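Local coordinates for protein chloramphenicol acetyltransferase (Bacteroides thetaiotaomicron, PDB 2I9D) that probably transfers an acetyl group from acetyl-CoA to a hydroxyl of chloramphenicol and assembles as a trimer, at residues S31-E35 with Y156-G162; Y56-L61 with I147-A151; A63-I67 with L207-V212; V81-T85 with G142-L146; A151-F157 with A177-R183. One frame throughout, in Å; residues are numbered along the deposited sequence.

Contact 1: S31-E35 with Y156-G162; sequences SITSE and YFTSITG
Residues 31-35 form an extended strand. Residues 156-162 run nearly opposite to it, 159° apart end to end, and only Ser159 and Ile160 are themselves strand. The register sets Ser31 CA 5.4 Å from Thr161 CA and Thr33 CA 5.5 Å from Ser159 CA. Along 31-35 the odd residues point toward 156-162 and the even ones away, as a strand alternates. Ser31 has chi1 m. Its OG lies 3.6 Å from Thr161 CA and is hydrogen-bonded to Thr194. Thr33, also m, is the most covered residue. Its CB is 3.3 Å from Thr158 O, and its CG2 is 3.9 Å from Phe157 CE1, at the ring edge. Ile160 N gives a weak hydrogen bond to Thr33 OG1, 3.4 Å. A water lies 2.8 Å from Thr33 OG1 and donates to Ile160 O at 2.6 Å. Thr33 OG1 and the water thus link the two segments here. Glu35, chi1 p, brings OE1 3.5 Å from Tyr156 OH; its salt bridge is with Arg183 of the second subunit. Both segments belong to the trimer interface. Residues 31-33 form an antiparallel ladder with the second subunit, and Ser159 and Ile160 do so with the third. Strand 29-37 is hydrogen-bonded to strand 186-196, and Ile32 and Ser34 face Tyr209 of helix 202-216.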
# COMPACT_ATOMS: atom_id res chain seq x y z
N SER A 31 -2.57 2.10 5.95
CA SER A 31 -1.42 2.73 5.26
C SER A 31 -1.90 3.68 4.18
O SER A 31 -2.89 3.43 3.50
CB SER A 31 -0.48 1.69 4.63
OG SER A 31 -0.11 0.71 5.56
N ILE A 32 -1.14 4.74 3.98
CA ILE A 32 -1.49 5.68 2.93
C ILE A 32 -0.19 6.17 2.35
O ILE A 32 0.79 6.30 3.08
CB ILE A 32 -2.34 6.87 3.49
CG1 ILE A 32 -2.65 7.91 2.39
CG2 ILE A 32 -1.66 7.52 4.74
CD1 ILE A 32 -3.72 8.94 2.79
N THR A 33 -0.18 6.41 1.04
CA THR A 33 0.91 7.14 0.38
C THR A 33 0.36 8.37 -0.35
O THR A 33 -0.68 8.30 -1.02
CB THR A 33 1.65 6.25 -0.63
OG1 THR A 33 2.00 5.03 0.02
CG2 THR A 33 2.91 6.94 -1.16
N SER A 34 1.05 9.50 -0.22
CA SER A 34 0.69 10.70 -0.95
C SER A 34 1.97 11.39 -1.39
O SER A 34 3.06 10.91 -1.09
CB SER A 34 -0.19 11.64 -0.08
OG SER A 34 -0.53 12.83 -0.79
N GLU A 35 1.86 12.50 -2.11
CA GLU A 35 3.03 13.20 -2.62
C GLU A 35 3.00 14.63 -2.16
O GLU A 35 1.92 15.21 -2.01
CB GLU A 35 3.13 13.11 -4.15
CG GLU A 35 1.83 13.35 -4.90
CD GLU A 35 2.05 13.57 -6.40
OE1 GLU A 35 2.23 12.56 -7.14
OE2 GLU A 35 2.04 14.76 -6.81
N TYR A 156 11.34 6.23 -6.36
CA TYR A 156 10.00 6.84 -6.35
C TYR A 156 9.02 5.66 -6.26
O TYR A 156 9.14 4.68 -7.01
CB TYR A 156 9.73 7.73 -7.59
CG TYR A 156 8.59 8.72 -7.33
CD1 TYR A 156 8.85 9.99 -6.83
CD2 TYR A 156 7.25 8.35 -7.51
CE1 TYR A 156 7.81 10.90 -6.56
CE2 TYR A 156 6.19 9.23 -7.22
CZ TYR A 156 6.48 10.51 -6.76
OH TYR A 156 5.48 11.41 -6.48
N PHE A 157 8.10 5.73 -5.31
CA PHE A 157 7.11 4.65 -5.14
C PHE A 157 5.72 5.30 -5.06
O PHE A 157 5.61 6.47 -4.67
CB PHE A 157 7.39 3.82 -3.88
CG PHE A 157 7.58 4.67 -2.61
CD1 PHE A 157 6.46 5.15 -1.91
CD2 PHE A 157 8.87 4.95 -2.11
CE1 PHE A 157 6.62 5.92 -0.73
CE2 PHE A 157 9.04 5.73 -0.93
CZ PHE A 157 7.90 6.21 -0.24
N THR A 158 4.68 4.55 -5.41
CA THR A 158 3.33 5.06 -5.26
C THR A 158 2.62 4.44 -4.06
O THR A 158 1.54 4.91 -3.66
CB THR A 158 2.46 4.81 -6.51
OG1 THR A 158 2.65 3.47 -6.96
CG2 THR A 158 2.82 5.77 -7.61
N SER A 159 3.24 3.41 -3.48
CA SER A 159 2.69 2.72 -2.34
C SER A 159 3.79 1.98 -1.56
O SER A 159 4.62 1.28 -2.14
CB SER A 159 1.65 1.72 -2.84
OG SER A 159 1.17 0.88 -1.80
N ILE A 160 3.81 2.17 -0.24
CA ILE A 160 4.48 1.25 0.69
C ILE A 160 3.51 1.01 1.85
O ILE A 160 3.02 1.96 2.46
CB ILE A 160 5.86 1.76 1.21
CG1 ILE A 160 6.88 1.83 0.08
CG2 ILE A 160 6.38 0.82 2.33
CD1 ILE A 160 8.22 2.48 0.39
N THR A 161 3.20 -0.24 2.13
CA THR A 161 2.42 -0.57 3.31
C THR A 161 3.34 -0.98 4.46
O THR A 161 4.43 -1.54 4.24
CB THR A 161 1.50 -1.74 3.06
OG1 THR A 161 2.33 -2.89 2.88
CG2 THR A 161 0.64 -1.47 1.83
N GLY A 162 2.92 -0.73 5.69
CA GLY A 162 3.71 -1.14 6.82
C GLY A 162 3.48 -2.59 7.23
O GLY A 162 2.43 -3.21 6.92
O HOH W 1 0.83 3.15 1.66

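Contact 2: Y56-L61 with I147-A151; sequences YLYAVL and ILLSA
Helix 56-61 packs on strand 147-151, running roughly antiparallel to it, with N-to-C directions 150° apart and axes 10.1 Å apart at closest. Leu57 CA is 7.7 Å from Leu149 CA, and Leu61 CA is 7.5 Å from Ile147 CA. The helix keeps its i to i+4 bonds, Val60 N to Tyr56 O and Leu61 N to Leu57 O, both 3.0 Å. Ile147, Leu149 and Ala151 point toward the helix. Apolar side chains make most of the contact. Val60, chi1 t, touches two strand residues: CG1 is 3.7 Å from Ile147 CD1, and CG2 is 3.9 Å from Leu149 CD1. Leu57 CD1 is 3.9 Å from Leu149 CD2, and Leu61 CD1 is 4.0 Å from Ile147 CG1. Both leucines are t,p. Tyr56, chi1 p, joins them with its ring edge, CE1 at 4.2 Å from Leu149 CD2, and its OH is 3.5 Å from Ala151 CB. This is helix-on-sheet packing in the core. Strand 146-151 lies between strands 87-93 and 174-183, and helix 202-216 packs beside helix 52-66.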
# COMPACT_ATOMS: atom_id res chain seq x y z
N TYR A 56 13.32 17.37 5.26
CA TYR A 56 12.03 16.67 5.25
C TYR A 56 11.79 15.83 6.50
O TYR A 56 10.64 15.65 6.90
CB TYR A 56 11.74 15.92 3.94
CG TYR A 56 12.60 14.73 3.58
CD1 TYR A 56 12.49 13.50 4.28
CD2 TYR A 56 13.47 14.79 2.50
CE1 TYR A 56 13.27 12.38 3.91
CE2 TYR A 56 14.24 13.68 2.12
CZ TYR A 56 14.13 12.49 2.82
OH TYR A 56 14.90 11.43 2.43
N LEU A 57 12.87 15.38 7.14
CA LEU A 57 12.75 14.67 8.41
C LEU A 57 12.13 15.60 9.45
O LEU A 57 11.21 15.22 10.20
CB LEU A 57 14.11 14.11 8.86
CG LEU A 57 14.07 13.03 9.96
CD1 LEU A 57 13.51 11.73 9.36
CD2 LEU A 57 15.48 12.76 10.57
N TYR A 58 12.63 16.83 9.48
CA TYR A 58 12.08 17.84 10.37
C TYR A 58 10.60 18.13 10.07
O TYR A 58 9.77 18.17 10.99
CB TYR A 58 12.89 19.14 10.30
CG TYR A 58 12.30 20.21 11.19
CD1 TYR A 58 12.39 20.10 12.56
CD2 TYR A 58 11.61 21.29 10.65
CE1 TYR A 58 11.84 21.05 13.41
CE2 TYR A 58 11.06 22.27 11.49
CZ TYR A 58 11.18 22.12 12.88
OH TYR A 58 10.65 23.06 13.74
N ALA A 59 10.30 18.35 8.79
CA ALA A 59 8.93 18.64 8.33
C ALA A 59 7.96 17.60 8.83
O ALA A 59 6.88 17.93 9.35
CB ALA A 59 8.88 18.75 6.81
N VAL A 60 8.34 16.33 8.69
CA VAL A 60 7.49 15.22 9.09
C VAL A 60 7.34 15.18 10.62
O VAL A 60 6.23 15.01 11.15
CB VAL A 60 8.03 13.86 8.52
CG1 VAL A 60 7.44 12.64 9.28
CG2 VAL A 60 7.77 13.75 7.04
N LEU A 61 8.47 15.34 11.32
CA LEU A 61 8.49 15.25 12.80
C LEU A 61 7.67 16.39 13.43
O LEU A 61 6.91 16.17 14.41
CB LEU A 61 9.92 15.25 13.35
CG LEU A 61 10.11 14.97 14.85
CD1 LEU A 61 9.53 13.62 15.25
CD2 LEU A 61 11.56 15.04 15.21
N ILE A 147 8.02 8.54 16.23
CA ILE A 147 7.63 8.05 14.90
C ILE A 147 8.92 7.56 14.27
O ILE A 147 9.99 7.79 14.83
CB ILE A 147 6.88 9.10 14.01
CG1 ILE A 147 7.73 10.37 13.80
CG2 ILE A 147 5.55 9.44 14.66
CD1 ILE A 147 7.17 11.34 12.70
N LEU A 148 8.81 6.83 13.16
CA LEU A 148 10.01 6.27 12.51
C LEU A 148 9.87 6.47 11.03
O LEU A 148 8.82 6.17 10.45
CB LEU A 148 10.21 4.77 12.83
CG LEU A 148 11.40 4.09 12.12
CD1 LEU A 148 12.01 2.96 12.97
CD2 LEU A 148 11.01 3.58 10.69
N LEU A 149 10.93 6.99 10.42
CA LEU A 149 10.89 7.27 9.01
C LEU A 149 12.10 6.63 8.36
O LEU A 149 13.23 6.78 8.82
CB LEU A 149 10.79 8.78 8.69
CG LEU A 149 10.68 9.14 7.20
CD1 LEU A 149 9.86 10.40 7.00
CD2 LEU A 149 12.09 9.33 6.57
N SER A 150 11.82 5.89 7.29
CA SER A 150 12.86 5.22 6.53
C SER A 150 12.97 5.88 5.13
O SER A 150 11.97 5.97 4.43
CB SER A 150 12.53 3.73 6.45
OG SER A 150 13.33 3.13 5.46
N ALA A 151 14.16 6.36 4.75
CA ALA A 151 14.36 7.02 3.45
C ALA A 151 14.80 6.06 2.36
O ALA A 151 15.69 5.24 2.60
CB ALA A 151 15.36 8.18 3.55

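Contact 3: A63-I67 with L207-V212; sequences AANEI and LFYKKV
Ile67, Lys211 and Ala63 are the residues most covered where the end of helix 52-66 meets helix 202-216. The backbones come close: Ala63 CA is 5.9 Å from Phe208 CA. Ile67 is the first residue to leave helical angles, at phi/psi -111/107. Its side chain is m,t and lies against the second helix. CD1 is 3.4 Å from Phe208 CA and 4.0 Å from Leu207 CB, while CG1 is 3.6 Å from Lys211 CE. Lys211 starts t,t and bends at chi3, -91°. Its aliphatic part passes Ala63, with CD 3.7 Å from Ala63 CA. Its NZ donates to Glu66 OE1 at 3.1 Å in a salt bridge. Glu66 has chi1 m, and its OE2 is also salt-bridged to Arg62. Ala63 has only a methyl, which permits the close approach. Ala63 CB is 3.7 Å from Phe208 CE1 and 3.8 Å from Val212 CG2. Phe208, chi1 t, also brings CE1 4.3 Å from Ala64 CB, and its ring stacks on Phe70. Two helices pack with a small residue at the close point, apolar contacts inside and a salt bridge between the partly exposed Glu66 and Lys211. The C-terminal helix is joined to helix 52-66 in this CAT-family fold.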
# COMPACT_ATOMS: atom_id res chain seq x y z
N ALA A 63 5.14 18.10 11.93
CA ALA A 63 3.71 17.84 11.68
C ALA A 63 3.08 16.86 12.69
O ALA A 63 1.93 17.02 13.09
CB ALA A 63 3.49 17.37 10.25
N ALA A 64 3.86 15.85 13.10
CA ALA A 64 3.38 14.81 14.03
C ALA A 64 3.23 15.40 15.44
O ALA A 64 2.31 15.04 16.20
CB ALA A 64 4.34 13.64 14.04
N ASN A 65 4.14 16.29 15.78
CA ASN A 65 4.06 17.01 17.03
C ASN A 65 2.90 18.00 17.03
O ASN A 65 2.18 18.09 18.04
CB ASN A 65 5.38 17.68 17.33
CG ASN A 65 6.35 16.74 18.00
OD1 ASN A 65 6.24 16.48 19.19
ND2 ASN A 65 7.29 16.19 17.23
N GLU A 66 2.68 18.67 15.89
CA GLU A 66 1.68 19.76 15.82
C GLU A 66 0.23 19.33 15.67
O GLU A 66 -0.66 20.12 15.96
CB GLU A 66 2.05 20.83 14.79
CG GLU A 66 3.23 21.67 15.24
CD GLU A 66 3.58 22.82 14.29
OE1 GLU A 66 2.86 23.02 13.28
OE2 GLU A 66 4.57 23.54 14.56
N ILE A 67 0.01 18.08 15.26
CA ILE A 67 -1.34 17.52 15.13
C ILE A 67 -1.51 16.46 16.22
O ILE A 67 -0.92 15.38 16.12
CB ILE A 67 -1.60 16.93 13.70
CG1 ILE A 67 -1.36 18.00 12.64
CG2 ILE A 67 -3.02 16.40 13.56
CD1 ILE A 67 -1.09 17.46 11.25
N LEU A 207 -4.63 16.89 7.01
CA LEU A 207 -3.88 17.95 7.71
C LEU A 207 -2.42 17.65 7.87
O LEU A 207 -1.59 18.57 7.79
CB LEU A 207 -4.43 18.18 9.13
CG LEU A 207 -5.89 18.40 9.46
CD1 LEU A 207 -6.00 18.73 10.95
CD2 LEU A 207 -6.53 19.50 8.58
N PHE A 208 -2.08 16.39 8.16
CA PHE A 208 -0.65 15.99 8.20
C PHE A 208 0.09 16.31 6.91
O PHE A 208 1.10 17.02 6.93
CB PHE A 208 -0.50 14.50 8.54
CG PHE A 208 0.92 14.05 8.66
CD1 PHE A 208 1.59 14.15 9.88
CD2 PHE A 208 1.58 13.50 7.57
CE1 PHE A 208 2.90 13.71 10.01
CE2 PHE A 208 2.89 13.07 7.67
CZ PHE A 208 3.56 13.19 8.90
N TYR A 209 -0.40 15.80 5.79
CA TYR A 209 0.23 16.04 4.50
C TYR A 209 0.25 17.53 4.07
O TYR A 209 1.27 18.02 3.54
CB TYR A 209 -0.43 15.17 3.42
CG TYR A 209 0.01 13.71 3.45
CD1 TYR A 209 -0.84 12.70 3.92
CD2 TYR A 209 1.30 13.34 3.02
CE1 TYR A 209 -0.44 11.38 3.94
CE2 TYR A 209 1.70 12.00 3.05
CZ TYR A 209 0.83 11.04 3.51
OH TYR A 209 1.23 9.72 3.53
N LYS A 210 -0.88 18.23 4.28
CA LYS A 210 -0.94 19.68 4.07
C LYS A 210 0.19 20.34 4.85
O LYS A 210 0.99 21.09 4.29
CB LYS A 210 -2.32 20.23 4.49
CG LYS A 210 -2.49 21.73 4.28
CD LYS A 210 -2.53 22.08 2.79
CE LYS A 210 -2.62 23.62 2.52
NZ LYS A 210 -2.51 23.91 1.04
N LYS A 211 0.28 20.01 6.14
CA LYS A 211 1.31 20.55 7.03
C LYS A 211 2.76 20.24 6.59
O LYS A 211 3.59 21.15 6.53
CB LYS A 211 1.04 20.06 8.44
CG LYS A 211 1.63 20.92 9.54
CD LYS A 211 1.16 20.45 10.93
CE LYS A 211 -0.14 21.16 11.38
NZ LYS A 211 0.15 22.54 11.84
N VAL A 212 3.06 18.99 6.23
CA VAL A 212 4.39 18.65 5.72
C VAL A 212 4.75 19.44 4.44
O VAL A 212 5.85 19.98 4.32
CB VAL A 212 4.52 17.12 5.45
CG1 VAL A 212 5.81 16.79 4.66
CG2 VAL A 212 4.46 16.36 6.75

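Contact 4: V81-T85 with G142-L146; sequences VLYDT and GDYGL
Residues 81-83 end a strand, and 84-85 lead out of it. Residues 142-145 form the loop between helix 133-141 and strand 146-151. Gly142, phi/psi 68/26, closes the helix with a Schellman motif. Asp143 makes an Asx turn: Gly145 N donates to Asp143 OD1 at 3.0 Å. Gly145, phi/psi -81/62, is the centre of an inverse gamma turn, with a weak Leu146 N to Tyr144 O bond of 2.8 Å. Tyr83 CA is 5.7 Å from Gly145 CA. Tyr83, chi1 m and chi2 -96°, is the main side chain of the contact. Gly145 CA sits over its ring face, 3.5 Å from the centroid and 11° off the normal, a CH-pi contact. A CB on Gly145 would clash with Tyr83 CD1, so the absence of a side chain lets the ring lie flat here. At the ring's far end, Tyr144 N donates to Tyr83 OH, 3.2 Å. The same OH is hydrogen-bonded to Asp75. Asp143, chi1 t, has OD1 3.6 Å from Tyr83 CE1, while its OD2 is salt-bridged to Arg104. The contact joins the small three-stranded sheet to the entry of the six-stranded one. One tyrosine thus binds the loop in two ways, by its face to a glycine and by its hydroxyl to a backbone amide.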
# COMPACT_ATOMS: atom_id res chain seq x y z
N VAL A 81 -2.57 6.54 25.72
CA VAL A 81 -1.81 7.66 26.24
C VAL A 81 -1.57 8.72 25.17
O VAL A 81 -1.59 8.43 23.98
CB VAL A 81 -0.45 7.20 26.82
CG1 VAL A 81 -0.65 6.26 27.99
CG2 VAL A 81 0.39 6.53 25.74
N LEU A 82 -1.33 9.94 25.60
CA LEU A 82 -0.99 11.02 24.70
C LEU A 82 0.36 11.57 25.17
O LEU A 82 0.45 12.03 26.29
CB LEU A 82 -2.09 12.11 24.72
CG LEU A 82 -1.78 13.50 24.14
CD1 LEU A 82 -1.58 13.45 22.63
CD2 LEU A 82 -2.85 14.56 24.50
N TYR A 83 1.40 11.49 24.34
CA TYR A 83 2.73 12.01 24.67
C TYR A 83 2.83 13.53 24.45
O TYR A 83 2.27 14.04 23.49
CB TYR A 83 3.83 11.28 23.86
CG TYR A 83 4.15 9.88 24.37
CD1 TYR A 83 5.23 9.64 25.24
CD2 TYR A 83 3.37 8.80 24.00
CE1 TYR A 83 5.51 8.32 25.71
CE2 TYR A 83 3.63 7.51 24.47
CZ TYR A 83 4.69 7.26 25.31
OH TYR A 83 4.90 5.96 25.76
N ASP A 84 3.53 14.24 25.34
CA ASP A 84 3.71 15.68 25.17
C ASP A 84 4.46 15.92 23.88
O ASP A 84 4.12 16.81 23.11
CB ASP A 84 4.58 16.29 26.30
CG ASP A 84 3.87 16.33 27.69
OD1 ASP A 84 2.77 15.75 27.88
OD2 ASP A 84 4.46 16.98 28.60
N THR A 85 5.49 15.11 23.66
CA THR A 85 6.44 15.33 22.57
C THR A 85 6.79 13.99 21.88
O THR A 85 6.87 12.94 22.53
CB THR A 85 7.72 16.06 23.11
OG1 THR A 85 7.35 17.39 23.48
CG2 THR A 85 8.82 16.15 22.09
N GLY A 142 9.63 1.11 27.14
CA GLY A 142 8.22 1.51 27.07
C GLY A 142 8.03 2.92 26.55
O GLY A 142 7.05 3.55 26.87
N ASP A 143 8.97 3.45 25.76
CA ASP A 143 8.81 4.79 25.20
C ASP A 143 8.29 4.67 23.77
O ASP A 143 9.04 4.33 22.84
CB ASP A 143 10.10 5.60 25.27
CG ASP A 143 9.92 7.07 24.85
OD1 ASP A 143 8.80 7.51 24.55
OD2 ASP A 143 10.93 7.80 24.80
N TYR A 144 6.98 4.92 23.60
CA TYR A 144 6.36 4.88 22.27
C TYR A 144 6.13 6.30 21.72
O TYR A 144 5.47 6.48 20.70
CB TYR A 144 5.06 4.07 22.27
CG TYR A 144 5.19 2.62 22.67
CD1 TYR A 144 6.43 1.98 22.71
CD2 TYR A 144 4.05 1.86 22.95
CE1 TYR A 144 6.55 0.65 23.07
CE2 TYR A 144 4.16 0.52 23.31
CZ TYR A 144 5.42 -0.07 23.38
OH TYR A 144 5.53 -1.39 23.73
N GLY A 145 6.68 7.29 22.41
CA GLY A 145 6.50 8.69 22.00
C GLY A 145 7.46 9.03 20.89
O GLY A 145 8.35 9.91 21.04
N LEU A 146 7.29 8.33 19.79
CA LEU A 146 8.20 8.37 18.64
C LEU A 146 7.44 8.12 17.34
O LEU A 146 6.37 7.54 17.35
CB LEU A 146 9.25 7.25 18.77
CG LEU A 146 10.23 7.31 19.94
CD1 LEU A 146 10.58 5.89 20.30
CD2 LEU A 146 11.47 8.14 19.58

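Contact 5: A151-F157 with A177-R183; sequences ATPDLYF and AGKAIIR
Tyr156 lays its side chain along Lys179, Ile181 and Arg183, and it has the largest covered area of the contact. Its chi1 is t. CD1 is 3.0 Å from Lys179 O, which lies at the ring edge, and CB is 3.6 Å from Ile181 CD1. Arg183 CZ is 4.4 Å from the Tyr156 ring centroid, 33° off the normal, an off-centre cation-pi contact. The pairing begins with one parallel bridge, Ala151 with Ala177, CA to CA 4.8 Å, where strand 146-151 ends. Thr152 CA and Gly178 CA are 4.9 Å apart, and Pro153 CA and Lys179 CA 4.4 Å. Thr152 N donates to Ala177 O at 2.9 Å. Residues 152-155 then make a type I turn, with Leu155 N to Thr152 O at 3.1 Å, and Leu155 O takes Lys179 N at 2.6 Å. Gly178 CA is 3.4 Å from Thr152 O, a CA-H...O contact, and 3.3 Å from Phe157 CE2. Any CB on Gly178 would clash with Phe157 and with Leu155 O. Lys179 has an extended side chain, with CG 3.1 Å from Pro153 O. A water donates to Pro153 O, 2.7 Å, and accepts from Ala180 N, 3.3 Å. Leu155 and Arg183 also reach the third subunit. Two backbone hydrogen bonds thus fasten the turn 152-155 to strand 174-183, while Tyr156 adds a cation-pi contact with Arg183 and an apolar one with Ile181.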
# COMPACT_ATOMS: atom_id res chain seq x y z
N ALA A 151 14.16 6.36 4.75
CA ALA A 151 14.36 7.02 3.45
C ALA A 151 14.80 6.06 2.36
O ALA A 151 15.69 5.24 2.60
CB ALA A 151 15.36 8.18 3.55
N THR A 152 14.22 6.18 1.17
CA THR A 152 14.76 5.51 0.02
C THR A 152 14.90 6.55 -1.06
O THR A 152 14.03 6.66 -1.94
CB THR A 152 13.93 4.23 -0.46
OG1 THR A 152 12.66 4.63 -0.96
CG2 THR A 152 13.69 3.34 0.67
N PRO A 153 16.00 7.33 -1.00
CA PRO A 153 16.15 8.53 -1.80
C PRO A 153 16.32 8.29 -3.28
O PRO A 153 16.17 9.23 -4.05
CB PRO A 153 17.40 9.22 -1.21
CG PRO A 153 18.21 8.09 -0.64
CD PRO A 153 17.17 7.13 -0.11
N ASP A 154 16.61 7.04 -3.66
CA ASP A 154 16.79 6.64 -5.06
C ASP A 154 15.59 5.88 -5.66
O ASP A 154 15.68 5.34 -6.78
CB ASP A 154 18.05 5.78 -5.23
CG ASP A 154 19.33 6.52 -4.83
OD1 ASP A 154 19.48 7.71 -5.18
OD2 ASP A 154 20.19 5.90 -4.16
N LEU A 155 14.48 5.84 -4.91
CA LEU A 155 13.27 5.16 -5.35
C LEU A 155 12.03 6.05 -5.24
O LEU A 155 11.72 6.55 -4.15
CB LEU A 155 13.07 3.89 -4.51
CG LEU A 155 11.84 3.00 -4.81
CD1 LEU A 155 11.77 2.64 -6.29
CD2 LEU A 155 11.83 1.75 -3.92
N TYR A 156 11.34 6.23 -6.36
CA TYR A 156 10.00 6.84 -6.35
C TYR A 156 9.02 5.66 -6.26
O TYR A 156 9.14 4.68 -7.01
CB TYR A 156 9.73 7.73 -7.59
CG TYR A 156 8.59 8.72 -7.33
CD1 TYR A 156 8.85 9.99 -6.83
CD2 TYR A 156 7.25 8.35 -7.51
CE1 TYR A 156 7.81 10.90 -6.56
CE2 TYR A 156 6.19 9.23 -7.22
CZ TYR A 156 6.48 10.51 -6.76
OH TYR A 156 5.48 11.41 -6.48
N PHE A 157 8.10 5.73 -5.31
CA PHE A 157 7.11 4.65 -5.14
C PHE A 157 5.72 5.30 -5.06
O PHE A 157 5.61 6.47 -4.67
CB PHE A 157 7.39 3.82 -3.88
CG PHE A 157 7.58 4.67 -2.61
CD1 PHE A 157 6.46 5.15 -1.91
CD2 PHE A 157 8.87 4.95 -2.11
CE1 PHE A 157 6.62 5.92 -0.73
CE2 PHE A 157 9.04 5.73 -0.93
CZ PHE A 157 7.90 6.21 -0.24
N ALA A 177 9.92 7.67 3.08
CA ALA A 177 10.11 8.79 2.18
C ALA A 177 10.78 8.22 0.93
O ALA A 177 11.60 7.30 1.03
CB ALA A 177 10.96 9.85 2.83
N GLY A 178 10.42 8.74 -0.23
CA GLY A 178 11.02 8.26 -1.47
C GLY A 178 11.73 9.36 -2.21
O GLY A 178 11.90 10.46 -1.68
N LYS A 179 12.11 9.06 -3.44
CA LYS A 179 12.83 9.99 -4.32
C LYS A 179 12.08 11.29 -4.67
O LYS A 179 10.88 11.26 -4.97
CB LYS A 179 13.19 9.25 -5.62
CG LYS A 179 14.24 9.92 -6.44
CD LYS A 179 14.45 9.15 -7.73
CE LYS A 179 15.42 9.88 -8.64
NZ LYS A 179 15.60 9.11 -9.92
N ALA A 180 12.81 12.41 -4.62
CA ALA A 180 12.32 13.73 -5.06
C ALA A 180 12.54 13.86 -6.55
O ALA A 180 13.63 13.63 -7.10
CB ALA A 180 12.97 14.87 -4.31
N ILE A 181 11.47 14.22 -7.23
CA ILE A 181 11.40 14.08 -8.66
C ILE A 181 10.59 15.25 -9.26
O ILE A 181 9.63 15.74 -8.65
CB ILE A 181 10.83 12.67 -8.96
CG1 ILE A 181 11.98 11.73 -9.31
CG2 ILE A 181 9.77 12.66 -10.04
CD1 ILE A 181 11.54 10.28 -9.39
N ILE A 182 11.03 15.73 -10.41
CA ILE A 182 10.30 16.77 -11.15
C ILE A 182 9.08 16.18 -11.87
O ILE A 182 9.21 15.28 -12.69
CB ILE A 182 11.24 17.60 -12.08
CG1 ILE A 182 12.01 18.60 -11.21
CG2 ILE A 182 10.44 18.39 -13.12
CD1 ILE A 182 13.34 18.92 -11.74
N ARG A 183 7.90 16.65 -11.48
CA ARG A 183 6.64 16.30 -12.12
C ARG A 183 5.89 17.57 -12.52
O ARG A 183 5.51 18.39 -11.67
CB ARG A 183 5.74 15.47 -11.21
CG ARG A 183 5.63 14.01 -11.61
CD ARG A 183 6.36 13.15 -10.62
NE ARG A 183 6.30 11.72 -10.94
CZ ARG A 183 5.31 10.91 -10.59
NH1 ARG A 183 4.26 11.37 -9.91
NH2 ARG A 183 5.37 9.62 -10.93
O HOH W 2 16.00 11.93 -4.05

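How the contacts relate
From the N terminus, strand 29-37 opens contact 1, which closes at 156-162. Contacts 2 and 4 nest inside that loop. Helix 52-66 starts contact 2 and then contact 3; these two cross and touch, so one helix meets both the central strand and the C-terminal helix. Contact 4 starts at 81-85 and closes just before 147, nested within contacts 2 and 3. Contact 5 follows contacts 2 and 4 in series and lies within the loop of contact 3. It crosses contact 1, shares Tyr156 and Phe157 with it, and shares Ala151 with contact 2. Contact 3 closes last; it also crosses contact 1, and its Tyr209 packs on strand 29-37. Contacts 1 and 5 both reach the third subunit.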